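Local coordinates for protein flavohemoglobin (Malassezia yamatoensis, PDB 6O0A) that probably detoxifies nitric oxide using its heme and FAD, as a bacterially derived flavohemoglobin needed for NO resistance in Malassezia, at residues Ala212-Gly217 / His243-Thr248; Ser63-Arg68 / Gln220-Thr225; Ile208-Arg213 / Ala257-Ser262. All coordinates share one frame; numbering follows the deposited sequence. Where two conformers were deposited one is given.

Interaction 1 of 3, residues Ala212-Gly217 / His243-Thr248; sequences ARTSDG and HGEMTT. With FAD (flavin-adenine dinucleotide), chain B.
Glu-245 OE2, in the FAD-binding domain, is held by a water and by Arg-64 while it rests against Thr-214, whose methyl carbon CG2 lies 3.4 Å from OE2. Water 1 donates to Glu-245 OE2 at 2.8 Å and accepts from Ser-215 N at 2.9 Å, so it bridges the two segments, between which there is no direct hydrogen bond. Arg-64 forms salt bridges with both Glu-245 OE2 and Asp-216 OD1, which probably offsets the proximity of these two carboxylates. Segment 212-217 ends strand 207-213 and folds into a type I beta turn from Thr-214 to Gly-217. Thr-214 OG1 reinforces this turn by donating to Asp-216 OD1 at 2.6 Å, reaching the anti side of the carboxylate and 34° out of its plane. Glu-245 spans the gap because its CG lies anti to the backbone N (chi1 -178°) and the chain runs extended from there.

Met-246 supplies the apolar half. Its chain bends at chi2 and chi3, which brings SD to 3.8 Å from Thr-214 CG2 and places the methyl CE 3.3 Å from Ala-212 O, with the Ala-212 methyl close by. The side chain thus reaches from helix 246-251 to the end of strand 207-213, SD against Thr-214 and CE against Ala-212.

The other side of the 243-248 segment serves the cofactor: successive backbone N-H groups around the helix start point at the FAD pyrophosphate. Glu-245 N donates to FAD O1A at 2.8 Å, nearly straight at 168°, and Met-246 N donates to FAD O2P at 2.8 Å. FAD O1P is held twice by one residue, Thr-247, through its backbone N and its hydroxyl OG1, and that hydroxyl is also bonded to Asp-241 N.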
loop_
_atom_site.group_PDB
_atom_site.type_symbol
_atom_site.label_atom_id
_atom_site.label_comp_id
_atom_site.label_asym_id
_atom_site.label_seq_id
_atom_site.Cartn_x
_atom_site.Cartn_y
_atom_site.Cartn_z
ATOM N N ALA A 212 -9.810 -11.939 -8.237
ATOM C CA ALA A 212 -10.239 -12.726 -9.388
ATOM C C ALA A 212 -9.347 -13.954 -9.486
ATOM O O ALA A 212 -8.299 -14.041 -8.841
ATOM C CB ALA A 212 -10.194 -11.911 -10.681
ATOM N N ARG A 213 -9.760 -14.905 -10.309
ATOM C CA ARG A 213 -8.968 -16.120 -10.445
ATOM C C ARG A 213 -7.977 -15.994 -11.591
ATOM O O ARG A 213 -8.260 -15.365 -12.621
ATOM C CB ARG A 213 -9.864 -17.344 -10.634
ATOM C CG ARG A 213 -10.633 -17.636 -9.360
ATOM C CD ARG A 213 -11.233 -19.008 -9.256
ATOM N NE ARG A 213 -11.980 -19.032 -8.005
ATOM C CZ ARG A 213 -11.506 -19.507 -6.857
ATOM N NH1 ARG A 213 -10.302 -20.052 -6.797
ATOM N NH2 ARG A 213 -12.253 -19.448 -5.765
ATOM N N THR A 214 -6.791 -16.570 -11.381
ATOM C CA THR A 214 -5.810 -16.730 -12.438
ATOM C C THR A 214 -6.367 -17.662 -13.508
ATOM O O THR A 214 -7.366 -18.359 -13.307
ATOM C CB THR A 214 -4.518 -17.322 -11.878
ATOM O OG1 THR A 214 -4.812 -18.620 -11.343
ATOM C CG2 THR A 214 -3.966 -16.451 -10.771
ATOM N N SER A 215 -5.687 -17.688 -14.660
ATOM C CA SER A 215 -6.114 -18.579 -15.736
ATOM C C SER A 215 -6.205 -20.026 -15.277
ATOM O O SER A 215 -7.055 -20.777 -15.766
ATOM C CB SER A 215 -5.160 -18.470 -16.926
ATOM O OG SER A 215 -3.859 -18.911 -16.575
ATOM N N ASP A 216 -5.362 -20.437 -14.330
ATOM C CA ASP A 216 -5.376 -21.808 -13.839
ATOM C C ASP A 216 -6.166 -21.969 -12.541
ATOM O O ASP A 216 -6.127 -23.041 -11.933
ATOM C CB ASP A 216 -3.945 -22.341 -13.688
ATOM C CG ASP A 216 -3.053 -21.452 -12.828
ATOM O OD1 ASP A 216 -3.350 -20.260 -12.658
ATOM O OD2 ASP A 216 -2.018 -21.961 -12.358
ATOM N N GLY A 217 -6.902 -20.945 -12.116
ATOM C CA GLY A 217 -7.942 -21.132 -11.119
ATOM C C GLY A 217 -7.635 -20.719 -9.694
ATOM O O GLY A 217 -8.433 -21.044 -8.801
ATOM N N HIS A 243 3.702 -7.324 -17.538
ATOM C CA HIS A 243 4.438 -8.421 -16.925
ATOM C C HIS A 243 3.791 -8.909 -15.640
ATOM O O HIS A 243 4.388 -9.720 -14.921
ATOM C CB HIS A 243 5.880 -7.995 -16.673
ATOM C CG HIS A 243 6.619 -7.652 -17.927
ATOM N ND1 HIS A 243 6.977 -8.604 -18.858
ATOM C CD2 HIS A 243 7.026 -6.460 -18.424
ATOM C CE1 HIS A 243 7.591 -8.013 -19.868
ATOM N NE2 HIS A 243 7.639 -6.716 -19.627
ATOM N N GLY A 244 2.581 -8.446 -15.337
ATOM C CA GLY A 244 1.865 -8.886 -14.163
ATOM C C GLY A 244 0.855 -9.965 -14.508
ATOM O O GLY A 244 0.510 -10.206 -15.666
ATOM N N GLU A 245 0.368 -10.627 -13.466
ATOM C CA GLU A 245 -0.578 -11.703 -13.732
ATOM C C GLU A 245 -2.034 -11.234 -13.751
ATOM O O GLU A 245 -2.822 -11.700 -14.589
ATOM C CB GLU A 245 -0.402 -12.816 -12.695
ATOM C CG GLU A 245 -1.339 -13.978 -12.952
ATOM C CD GLU A 245 -0.918 -15.249 -12.263
ATOM O OE1 GLU A 245 -0.240 -15.202 -11.205
ATOM O OE2 GLU A 245 -1.269 -16.310 -12.804
ATOM N N MET A 246 -2.423 -10.317 -12.861
ATOM C CA MET A 246 -3.845 -10.079 -12.639
ATOM C C MET A 246 -4.410 -8.870 -13.380
ATOM O O MET A 246 -5.621 -8.843 -13.616
ATOM C CB MET A 246 -4.148 -9.928 -11.141
ATOM C CG MET A 246 -3.818 -11.179 -10.303
ATOM S SD MET A 246 -4.573 -12.682 -10.968
ATOM C CE MET A 246 -6.311 -12.314 -10.862
ATOM N N THR A 247 -3.607 -7.866 -13.755
ATOM C CA THR A 247 -4.254 -6.705 -14.377
ATOM C C THR A 247 -4.866 -7.052 -15.731
ATOM O O THR A 247 -5.939 -6.537 -16.065
ATOM C CB THR A 247 -3.296 -5.506 -14.510
ATOM O OG1 THR A 247 -2.051 -5.922 -15.052
ATOM C CG2 THR A 247 -3.076 -4.860 -13.158
ATOM N N THR A 248 -4.247 -7.951 -16.507
ATOM C CA THR A 248 -4.902 -8.382 -17.734
ATOM C C THR A 248 -6.240 -9.051 -17.432
ATOM O O THR A 248 -7.217 -8.840 -18.165
ATOM C CB THR A 248 -3.979 -9.298 -18.544
ATOM O OG1 THR A 248 -4.572 -9.560 -19.821
ATOM C CG2 THR A 248 -3.705 -10.608 -17.809
HETATM P PA FAD B . 1.866 -8.683 -10.532
HETATM O O1A FAD B . 1.460 -10.034 -10.987
HETATM O O2A FAD B . 1.643 -8.395 -9.072
HETATM O O5B FAD B . 3.404 -8.436 -10.882
HETATM C C5B FAD B . 4.085 -7.280 -10.360
HETATM C C4B FAD B . 5.516 -7.397 -10.821
HETATM O O4B FAD B . 6.070 -8.635 -10.320
HETATM C C3B FAD B . 5.703 -7.479 -12.325
HETATM O O3B FAD B . 5.741 -6.191 -12.936
HETATM C C2B FAD B . 7.058 -8.184 -12.439
HETATM O O2B FAD B . 8.141 -7.271 -12.296
HETATM C C1B FAD B . 7.025 -9.141 -11.240
HETATM N N9A FAD B . 6.654 -10.509 -11.590
HETATM C C8A FAD B . 5.412 -10.950 -11.955
HETATM N N7A FAD B . 5.371 -12.218 -12.287
HETATM C C5A FAD B . 6.683 -12.638 -12.134
HETATM C C6A FAD B . 7.319 -13.865 -12.395
HETATM N N6A FAD B . 6.680 -14.947 -12.858
HETATM N N1A FAD B . 8.652 -13.941 -12.183
HETATM C C2A FAD B . 9.294 -12.859 -11.729
HETATM N N3A FAD B . 8.802 -11.645 -11.456
HETATM C C4A FAD B . 7.486 -11.599 -11.689
HETATM N N1 FAD B . -2.473 -0.039 -9.485
HETATM C C2 FAD B . -3.257 0.659 -10.361
HETATM O O2 FAD B . -3.216 0.452 -11.582
HETATM N N3 FAD B . -4.127 1.631 -9.873
HETATM C C4 FAD B . -4.295 1.971 -8.543
HETATM O O4 FAD B . -5.113 2.830 -8.214
HETATM C C4X FAD B . -3.465 1.225 -7.627
HETATM N N5 FAD B . -3.563 1.486 -6.351
HETATM C C5X FAD B . -2.761 0.764 -5.472
HETATM C C6 FAD B . -2.841 1.040 -4.106
HETATM C C7 FAD B . -2.070 0.337 -3.185
HETATM C C7M FAD B . -2.150 0.687 -1.719
HETATM C C8 FAD B . -1.212 -0.681 -3.635
HETATM C C8M FAD B . -0.390 -1.489 -2.666
HETATM C C9 FAD B . -1.122 -0.950 -4.996
HETATM C C9A FAD B . -1.876 -0.231 -5.919
HETATM N N10 FAD B . -1.796 -0.479 -7.307
HETATM C C10 FAD B . -2.579 0.236 -8.190
HETATM C "C1'" FAD B . -0.951 -1.564 -7.829
HETATM C "C2'" FAD B . -1.694 -2.893 -7.911
HETATM O "O2'" FAD B . -2.068 -3.312 -6.598
HETATM C "C3'" FAD B . -0.859 -3.986 -8.586
HETATM O "O3'" FAD B . 0.405 -4.081 -7.932
HETATM C "C4'" FAD B . -0.625 -3.738 -10.076
HETATM O "O4'" FAD B . -1.886 -3.487 -10.701
HETATM C "C5'" FAD B . 0.091 -4.888 -10.755
HETATM O "O5'" FAD B . -0.712 -6.083 -10.612
HETATM P P FAD B . -0.404 -7.302 -11.595
HETATM O O1P FAD B . -0.680 -7.035 -13.033
HETATM O O2P FAD B . -1.187 -8.475 -11.073
HETATM O O3P FAD B . 1.156 -7.578 -11.427
HETATM O O HOH W 1 -3.119 -16.269 -14.882
#

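Interaction 2 of 3, residues Ser63-Arg68 / Gln220-Thr225; sequences SRSAQR and QPRQFT. With FAD (flavin-adenine dinucleotide), chain B.
Gln-220 makes the direct bridge to the 63-68 segment: its OE1 accepts from Arg-64 N at 2.8 Å and 164°, the donor tilted 20° from the carbonyl plane. A bend at chi2 (-81°) turns the amide toward the helix start, where OE1 also receives a bond from water 2 at 2.7 Å and NE2 is bonded to Phe-62 O. Pro-221 contributes its carbonyl O, which takes Arg-222 NH1 at 3.0 Å from above the carbonyl plane and so steadies the guanidinium.

Arg-222 then meets helix and cofactor together. Its NE donates to FAD O2P at 2.8 Å and its NH2 to FAD O1A at 3.0 Å, one phosphate oxygen from each half of the pyrophosphate, while NH2 also donates to water 2. Ser-65 OG reaches the same O1A at 2.6 Å, and Ser-65 N donates to water 2. Ser-63 OG lies close to the guanidinium but is poorly angled for a bond; it accepts instead from Ala-66 N as the helix N-cap.

Further along, Gln-223 O accepts from FAD O2' at 2.6 Å. Phe-224 lies with one face under O2' and its edge toward the flavin at C2. Thr-225 N donates to FAD N5 at 3.2 Å and also to O4, meeting the N5 edge of the isoalloxazine. Arg-Gln-Phe-Thr fits the R-x-Y-S/T pattern of ferredoxin reductase-like flavoproteins, with phenylalanine in the tyrosine place.

Strand 219-225 is hydrogen-bonded to strand 207-213. Helix 64-69, from the heme-binding part, meets the strand with its N-terminal end, where Ser-63 N bonds a heme carboxylate oxygen, and Met-246 and Phe-250 of helix 246-251 pack on Arg-222.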
loop_
_atom_site.group_PDB
_atom_site.type_symbol
_atom_site.label_atom_id
_atom_site.label_comp_id
_atom_site.label_asym_id
_atom_site.label_seq_id
_atom_site.Cartn_x
_atom_site.Cartn_y
_atom_site.Cartn_z
ATOM N N SER A 63 0.138 -13.623 -2.839
ATOM C CA SER A 63 0.287 -13.407 -4.266
ATOM C C SER A 63 1.332 -14.350 -4.832
ATOM O O SER A 63 2.476 -14.376 -4.365
ATOM C CB SER A 63 0.701 -11.968 -4.555
ATOM O OG SER A 63 1.132 -11.867 -5.905
ATOM N N ARG A 64 0.945 -15.103 -5.860
ATOM C CA ARG A 64 1.913 -15.971 -6.519
ATOM C C ARG A 64 3.027 -15.152 -7.161
ATOM O O ARG A 64 4.200 -15.534 -7.106
ATOM C CB ARG A 64 1.208 -16.840 -7.559
ATOM C CG ARG A 64 2.166 -17.617 -8.445
ATOM C CD ARG A 64 1.460 -18.768 -9.143
ATOM N NE ARG A 64 0.480 -18.338 -10.137
ATOM C CZ ARG A 64 -0.297 -19.179 -10.817
ATOM N NH1 ARG A 64 -1.158 -18.732 -11.718
ATOM N NH2 ARG A 64 -0.188 -20.493 -10.597
ATOM N N SER A 65 2.685 -14.004 -7.761
ATOM C CA SER A 65 3.726 -13.198 -8.382
ATOM C C SER A 65 4.747 -12.736 -7.355
ATOM O O SER A 65 5.948 -12.671 -7.652
ATOM C CB SER A 65 3.107 -11.994 -9.107
ATOM O OG SER A 65 2.413 -12.399 -10.275
ATOM N N ALA A 66 4.295 -12.397 -6.142
ATOM C CA ALA A 66 5.240 -11.961 -5.119
ATOM C C ALA A 66 6.153 -13.102 -4.694
ATOM O O ALA A 66 7.304 -12.861 -4.307
ATOM C CB ALA A 66 4.503 -11.380 -3.909
ATOM N N GLN A 67 5.677 -14.346 -4.803
ATOM C CA GLN A 67 6.535 -15.500 -4.534
ATOM C C GLN A 67 7.541 -15.712 -5.655
ATOM O O GLN A 67 8.722 -15.986 -5.399
ATOM C CB GLN A 67 5.676 -16.756 -4.353
ATOM C CG GLN A 67 4.816 -16.717 -3.110
ATOM C CD GLN A 67 5.666 -16.675 -1.871
ATOM O OE1 GLN A 67 6.630 -17.431 -1.760
ATOM N NE2 GLN A 67 5.350 -15.765 -0.952
ATOM N N ARG A 68 7.089 -15.604 -6.907
ATOM C CA ARG A 68 7.978 -15.810 -8.045
ATOM C C ARG A 68 9.022 -14.706 -8.151
ATOM O O ARG A 68 10.182 -14.984 -8.474
ATOM C CB ARG A 68 7.164 -15.904 -9.329
ATOM C CG ARG A 68 6.222 -17.086 -9.309
ATOM C CD ARG A 68 5.435 -17.183 -10.566
ATOM N NE ARG A 68 4.778 -18.488 -10.651
ATOM C CZ ARG A 68 3.949 -18.838 -11.627
ATOM N NH1 ARG A 68 3.662 -17.974 -12.591
ATOM N NH2 ARG A 68 3.406 -20.045 -11.632
ATOM N N GLN A 220 -6.765 -14.577 -6.461
ATOM C CA GLN A 220 -5.647 -13.681 -6.172
ATOM C C GLN A 220 -6.153 -12.266 -5.946
ATOM O O GLN A 220 -6.962 -11.773 -6.742
ATOM C CB GLN A 220 -4.629 -13.680 -7.309
ATOM C CG GLN A 220 -3.895 -14.985 -7.471
ATOM C CD GLN A 220 -2.768 -15.097 -6.481
ATOM O OE1 GLN A 220 -1.704 -14.517 -6.681
ATOM N NE2 GLN A 220 -2.994 -15.828 -5.400
ATOM N N PRO A 221 -5.691 -11.605 -4.888
ATOM C CA PRO A 221 -6.052 -10.200 -4.656
ATOM C C PRO A 221 -5.020 -9.211 -5.186
ATOM O O PRO A 221 -3.825 -9.526 -5.212
ATOM C CB PRO A 221 -6.120 -10.127 -3.125
ATOM C CG PRO A 221 -4.997 -11.038 -2.708
ATOM C CD PRO A 221 -5.014 -12.200 -3.722
ATOM N N ARG A 222 -5.470 -8.028 -5.611
ATOM C CA ARG A 222 -4.602 -6.870 -5.816
ATOM C C ARG A 222 -5.309 -5.655 -5.231
ATOM O O ARG A 222 -6.540 -5.616 -5.174
ATOM C CB ARG A 222 -4.304 -6.625 -7.300
ATOM C CG ARG A 222 -3.635 -7.796 -8.049
ATOM C CD ARG A 222 -2.239 -8.068 -7.505
ATOM N NE ARG A 222 -1.461 -8.999 -8.339
ATOM C CZ ARG A 222 -1.246 -10.283 -8.063
ATOM N NH1 ARG A 222 -1.755 -10.841 -6.968
ATOM N NH2 ARG A 222 -0.504 -11.016 -8.881
ATOM N N GLN A 223 -4.527 -4.652 -4.821
ATOM C CA GLN A 223 -5.069 -3.425 -4.235
ATOM C C GLN A 223 -5.189 -2.310 -5.265
ATOM O O GLN A 223 -4.304 -2.133 -6.109
ATOM C CB GLN A 223 -4.206 -2.933 -3.072
ATOM C CG GLN A 223 -4.192 -3.889 -1.879
ATOM C CD GLN A 223 -3.299 -5.090 -2.113
ATOM O OE1 GLN A 223 -2.141 -4.942 -2.504
ATOM N NE2 GLN A 223 -3.826 -6.294 -1.843
ATOM N N PHE A 224 -6.286 -1.554 -5.180
ATOM C CA PHE A 224 -6.457 -0.358 -6.006
ATOM C C PHE A 224 -7.088 0.756 -5.189
ATOM O O PHE A 224 -7.979 0.523 -4.374
ATOM C CB PHE A 224 -7.293 -0.655 -7.256
ATOM C CG PHE A 224 -6.685 -1.715 -8.122
ATOM C CD1 PHE A 224 -5.637 -1.420 -8.974
ATOM C CD2 PHE A 224 -7.129 -3.027 -8.041
ATOM C CE1 PHE A 224 -5.053 -2.409 -9.750
ATOM C CE2 PHE A 224 -6.556 -4.019 -8.811
ATOM C CZ PHE A 224 -5.515 -3.711 -9.671
ATOM N N THR A 225 -6.616 1.976 -5.423
ATOM C CA THR A 225 -7.117 3.153 -4.727
ATOM C C THR A 225 -8.545 3.489 -5.150
ATOM O O THR A 225 -8.875 3.504 -6.340
ATOM C CB THR A 225 -6.188 4.330 -5.033
ATOM O OG1 THR A 225 -4.861 3.989 -4.614
ATOM C CG2 THR A 225 -6.648 5.591 -4.286
HETATM P PA FAD B . 1.866 -8.683 -10.532
HETATM O O1A FAD B . 1.460 -10.034 -10.987
HETATM O O2A FAD B . 1.643 -8.395 -9.072
HETATM O O5B FAD B . 3.404 -8.436 -10.882
HETATM C C5B FAD B . 4.085 -7.280 -10.360
HETATM C C4B FAD B . 5.516 -7.397 -10.821
HETATM O O4B FAD B . 6.070 -8.635 -10.320
HETATM C C3B FAD B . 5.703 -7.479 -12.325
HETATM O O3B FAD B . 5.741 -6.191 -12.936
HETATM C C2B FAD B . 7.058 -8.184 -12.439
HETATM O O2B FAD B . 8.141 -7.271 -12.296
HETATM C C1B FAD B . 7.025 -9.141 -11.240
HETATM N N9A FAD B . 6.654 -10.509 -11.590
HETATM C C8A FAD B . 5.412 -10.950 -11.955
HETATM N N7A FAD B . 5.371 -12.218 -12.287
HETATM C C5A FAD B . 6.683 -12.638 -12.134
HETATM C C6A FAD B . 7.319 -13.865 -12.395
HETATM N N6A FAD B . 6.680 -14.947 -12.858
HETATM N N1A FAD B . 8.652 -13.941 -12.183
HETATM C C2A FAD B . 9.294 -12.859 -11.729
HETATM N N3A FAD B . 8.802 -11.645 -11.456
HETATM C C4A FAD B . 7.486 -11.599 -11.689
HETATM N N1 FAD B . -2.473 -0.039 -9.485
HETATM C C2 FAD B . -3.257 0.659 -10.361
HETATM O O2 FAD B . -3.216 0.452 -11.582
HETATM N N3 FAD B . -4.127 1.631 -9.873
HETATM C C4 FAD B . -4.295 1.971 -8.543
HETATM O O4 FAD B . -5.113 2.830 -8.214
HETATM C C4X FAD B . -3.465 1.225 -7.627
HETATM N N5 FAD B . -3.563 1.486 -6.351
HETATM C C5X FAD B . -2.761 0.764 -5.472
HETATM C C6 FAD B . -2.841 1.040 -4.106
HETATM C C7 FAD B . -2.070 0.337 -3.185
HETATM C C7M FAD B . -2.150 0.687 -1.719
HETATM C C8 FAD B . -1.212 -0.681 -3.635
HETATM C C8M FAD B . -0.390 -1.489 -2.666
HETATM C C9 FAD B . -1.122 -0.950 -4.996
HETATM C C9A FAD B . -1.876 -0.231 -5.919
HETATM N N10 FAD B . -1.796 -0.479 -7.307
HETATM C C10 FAD B . -2.579 0.236 -8.190
HETATM C "C1'" FAD B . -0.951 -1.564 -7.829
HETATM C "C2'" FAD B . -1.694 -2.893 -7.911
HETATM O "O2'" FAD B . -2.068 -3.312 -6.598
HETATM C "C3'" FAD B . -0.859 -3.986 -8.586
HETATM O "O3'" FAD B . 0.405 -4.081 -7.932
HETATM C "C4'" FAD B . -0.625 -3.738 -10.076
HETATM O "O4'" FAD B . -1.886 -3.487 -10.701
HETATM C "C5'" FAD B . 0.091 -4.888 -10.755
HETATM O "O5'" FAD B . -0.712 -6.083 -10.612
HETATM P P FAD B . -0.404 -7.302 -11.595
HETATM O O1P FAD B . -0.680 -7.035 -13.033
HETATM O O2P FAD B . -1.187 -8.475 -11.073
HETATM O O3P FAD B . 1.156 -7.578 -11.427
HETATM O O HOH W 2 -0.167 -13.804 -8.769
#

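Interaction 3 of 3, residues Ile208-Arg213 / Ala257-Ser262; sequences ISIYAR and ALLDIS
Ile-210 and Ile-261 face each other as a non-hydrogen-bonded antiparallel pair, the strand segments running at 159° to one another. With CG1 anti to the backbone N (chi1 -174°), Ile-210 extends its CD1 into the dip between two side chains of the partner strand, 3.8 Å from Leu-259 CD1 and 4.0 Å from Ile-261 CG1. The other branch of Ile-261, CG2, lies against Ile-208, 3.7 Å from its CB. At the opposite end Leu-259 CD2 touches the methyl of Ala-212, CD2 to CB 3.8 Å.

On the other face Tyr-211 lays the edge of its ring alongside Asp-260 O and Ser-262 CB. Two backbone bonds join the strands: Ser-262 N donates to Ser-209 O at 2.8 Å, and Tyr-211 N to Asp-260 O at 2.9 Å. Ser-262 OG stands in for a carbonyl, accepting from Ser-209 N at 2.8 Å. On the far side of the Tyr-211 and Asp-260 pair the direct bond is replaced by water 3, which joins Tyr-211 O to Asp-260 N. Such antiparallel pairing belongs to the six-stranded FAD-binding barrel of the ferredoxin reductase family.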
loop_
_atom_site.group_PDB
_atom_site.type_symbol
_atom_site.label_atom_id
_atom_site.label_comp_id
_atom_site.label_asym_id
_atom_site.label_seq_id
_atom_site.Cartn_x
_atom_site.Cartn_y
_atom_site.Cartn_z
ATOM N N ILE A 208 -9.009 -0.753 -1.857
ATOM C CA ILE A 208 -9.650 -2.037 -1.624
ATOM C C ILE A 208 -8.766 -3.104 -2.250
ATOM O O ILE A 208 -7.958 -2.833 -3.138
ATOM C CB ILE A 208 -11.094 -2.105 -2.192
ATOM C CG1 ILE A 208 -11.193 -1.542 -3.619
ATOM C CG2 ILE A 208 -12.073 -1.307 -1.304
ATOM C CD1 ILE A 208 -10.623 -2.405 -4.729
ATOM N N SER A 209 -8.931 -4.329 -1.782
ATOM C CA SER A 209 -8.416 -5.494 -2.484
ATOM C C SER A 209 -9.553 -6.100 -3.299
ATOM O O SER A 209 -10.644 -6.336 -2.764
ATOM C CB SER A 209 -7.849 -6.541 -1.512
ATOM O OG SER A 209 -6.650 -6.106 -0.886
ATOM N N ILE A 210 -9.311 -6.305 -4.588
ATOM C CA ILE A 210 -10.262 -6.955 -5.477
ATOM C C ILE A 210 -9.676 -8.304 -5.882
ATOM O O ILE A 210 -8.452 -8.442 -6.044
ATOM C CB ILE A 210 -10.591 -6.070 -6.700
ATOM C CG1 ILE A 210 -11.707 -6.709 -7.527
ATOM C CG2 ILE A 210 -9.356 -5.800 -7.538
ATOM C CD1 ILE A 210 -12.410 -5.732 -8.431
ATOM N N TYR A 211 -10.559 -9.297 -6.030
ATOM C CA TYR A 211 -10.190 -10.699 -6.189
ATOM C C TYR A 211 -10.683 -11.231 -7.525
ATOM O O TYR A 211 -11.848 -11.035 -7.882
ATOM C CB TYR A 211 -10.789 -11.547 -5.054
ATOM C CG TYR A 211 -10.216 -11.238 -3.692
ATOM C CD1 TYR A 211 -10.519 -10.040 -3.037
ATOM C CD2 TYR A 211 -9.362 -12.130 -3.066
ATOM C CE1 TYR A 211 -9.979 -9.751 -1.790
ATOM C CE2 TYR A 211 -8.832 -11.860 -1.814
ATOM C CZ TYR A 211 -9.142 -10.659 -1.185
ATOM O OH TYR A 211 -8.599 -10.380 0.050
ATOM N N ALA A 212 -9.810 -11.939 -8.237
ATOM C CA ALA A 212 -10.239 -12.726 -9.388
ATOM C C ALA A 212 -9.347 -13.954 -9.486
ATOM O O ALA A 212 -8.299 -14.041 -8.841
ATOM C CB ALA A 212 -10.194 -11.911 -10.681
ATOM N N ARG A 213 -9.760 -14.905 -10.309
ATOM C CA ARG A 213 -8.968 -16.120 -10.445
ATOM C C ARG A 213 -7.977 -15.994 -11.591
ATOM O O ARG A 213 -8.260 -15.365 -12.621
ATOM C CB ARG A 213 -9.864 -17.344 -10.634
ATOM C CG ARG A 213 -10.633 -17.636 -9.360
ATOM C CD ARG A 213 -11.233 -19.008 -9.256
ATOM N NE ARG A 213 -11.980 -19.032 -8.005
ATOM C CZ ARG A 213 -11.506 -19.507 -6.857
ATOM N NH1 ARG A 213 -10.302 -20.052 -6.797
ATOM N NH2 ARG A 213 -12.253 -19.448 -5.765
ATOM N N ALA A 257 -19.802 -8.891 -14.869
ATOM C CA ALA A 257 -18.961 -9.848 -14.165
ATOM C C ALA A 257 -19.030 -9.629 -12.657
ATOM O O ALA A 257 -19.158 -8.501 -12.167
ATOM C CB ALA A 257 -17.512 -9.741 -14.632
ATOM N N LEU A 258 -18.937 -10.727 -11.922
ATOM C CA LEU A 258 -18.971 -10.715 -10.467
ATOM C C LEU A 258 -17.566 -10.965 -9.936
ATOM O O LEU A 258 -16.932 -11.963 -10.301
ATOM C CB LEU A 258 -19.932 -11.789 -9.944
ATOM C CG LEU A 258 -21.376 -11.675 -10.420
ATOM C CD1 LEU A 258 -22.186 -12.856 -9.915
ATOM C CD2 LEU A 258 -21.965 -10.363 -9.940
ATOM N N LEU A 259 -17.089 -10.072 -9.072
ATOM C CA LEU A 259 -15.803 -10.208 -8.400
ATOM C C LEU A 259 -15.990 -9.870 -6.929
ATOM O O LEU A 259 -16.872 -9.085 -6.571
ATOM C CB LEU A 259 -14.719 -9.273 -9.004
ATOM C CG LEU A 259 -14.309 -9.505 -10.464
ATOM C CD1 LEU A 259 -13.168 -8.587 -10.848
ATOM C CD2 LEU A 259 -13.904 -10.955 -10.658
ATOM N N ASP A 260 -15.147 -10.442 -6.077
ATOM C CA ASP A 260 -15.183 -10.115 -4.656
ATOM C C ASP A 260 -14.313 -8.891 -4.378
ATOM O O ASP A 260 -13.229 -8.739 -4.955
ATOM C CB ASP A 260 -14.704 -11.308 -3.812
ATOM C CG ASP A 260 -15.808 -12.350 -3.571
ATOM O OD1 ASP A 260 -17.006 -11.997 -3.575
ATOM O OD2 ASP A 260 -15.480 -13.525 -3.345
ATOM N N ILE A 261 -14.791 -8.014 -3.490
ATOM C CA ILE A 261 -14.050 -6.813 -3.096
ATOM C C ILE A 261 -13.992 -6.751 -1.577
ATOM O O ILE A 261 -15.000 -6.982 -0.894
ATOM C CB ILE A 261 -14.684 -5.524 -3.652
ATOM C CG1 ILE A 261 -14.801 -5.618 -5.177
ATOM C CG2 ILE A 261 -13.839 -4.302 -3.239
ATOM C CD1 ILE A 261 -15.234 -4.320 -5.878
ATOM N N SER A 262 -12.812 -6.423 -1.050
ATOM C CA SER A 262 -12.611 -6.340 0.387
ATOM C C SER A 262 -13.257 -5.073 0.948
ATOM O O SER A 262 -13.795 -4.228 0.224
ATOM C CB SER A 262 -11.122 -6.330 0.720
ATOM O OG SER A 262 -10.560 -5.050 0.402
HETATM O O HOH W 3 -13.672 -12.774 -7.154
#

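Overall arrangement
Strand 207-213 is the common element: interaction 3 pairs it with strand 258-262, interaction 1 uses its end and the following turn, and strand 219-225 of interaction 2 lies on its other side. Interaction 3 is buried and joins strands within one sheet, by backbone bonds and aliphatic packing. Interaction 2 is also buried but polar, linking the heme-binding part to the flavin domain around FAD. Interaction 1 is only partly buried, with a bridging water and charged groups. Arg-64 of interaction 2 ties both acidic residues of interaction 1, and the two contacts grip the FAD pyrophosphate together, whereas interaction 3 does not touch the cofactor, the Ile-210 side chain staying about 8 Å from FAD.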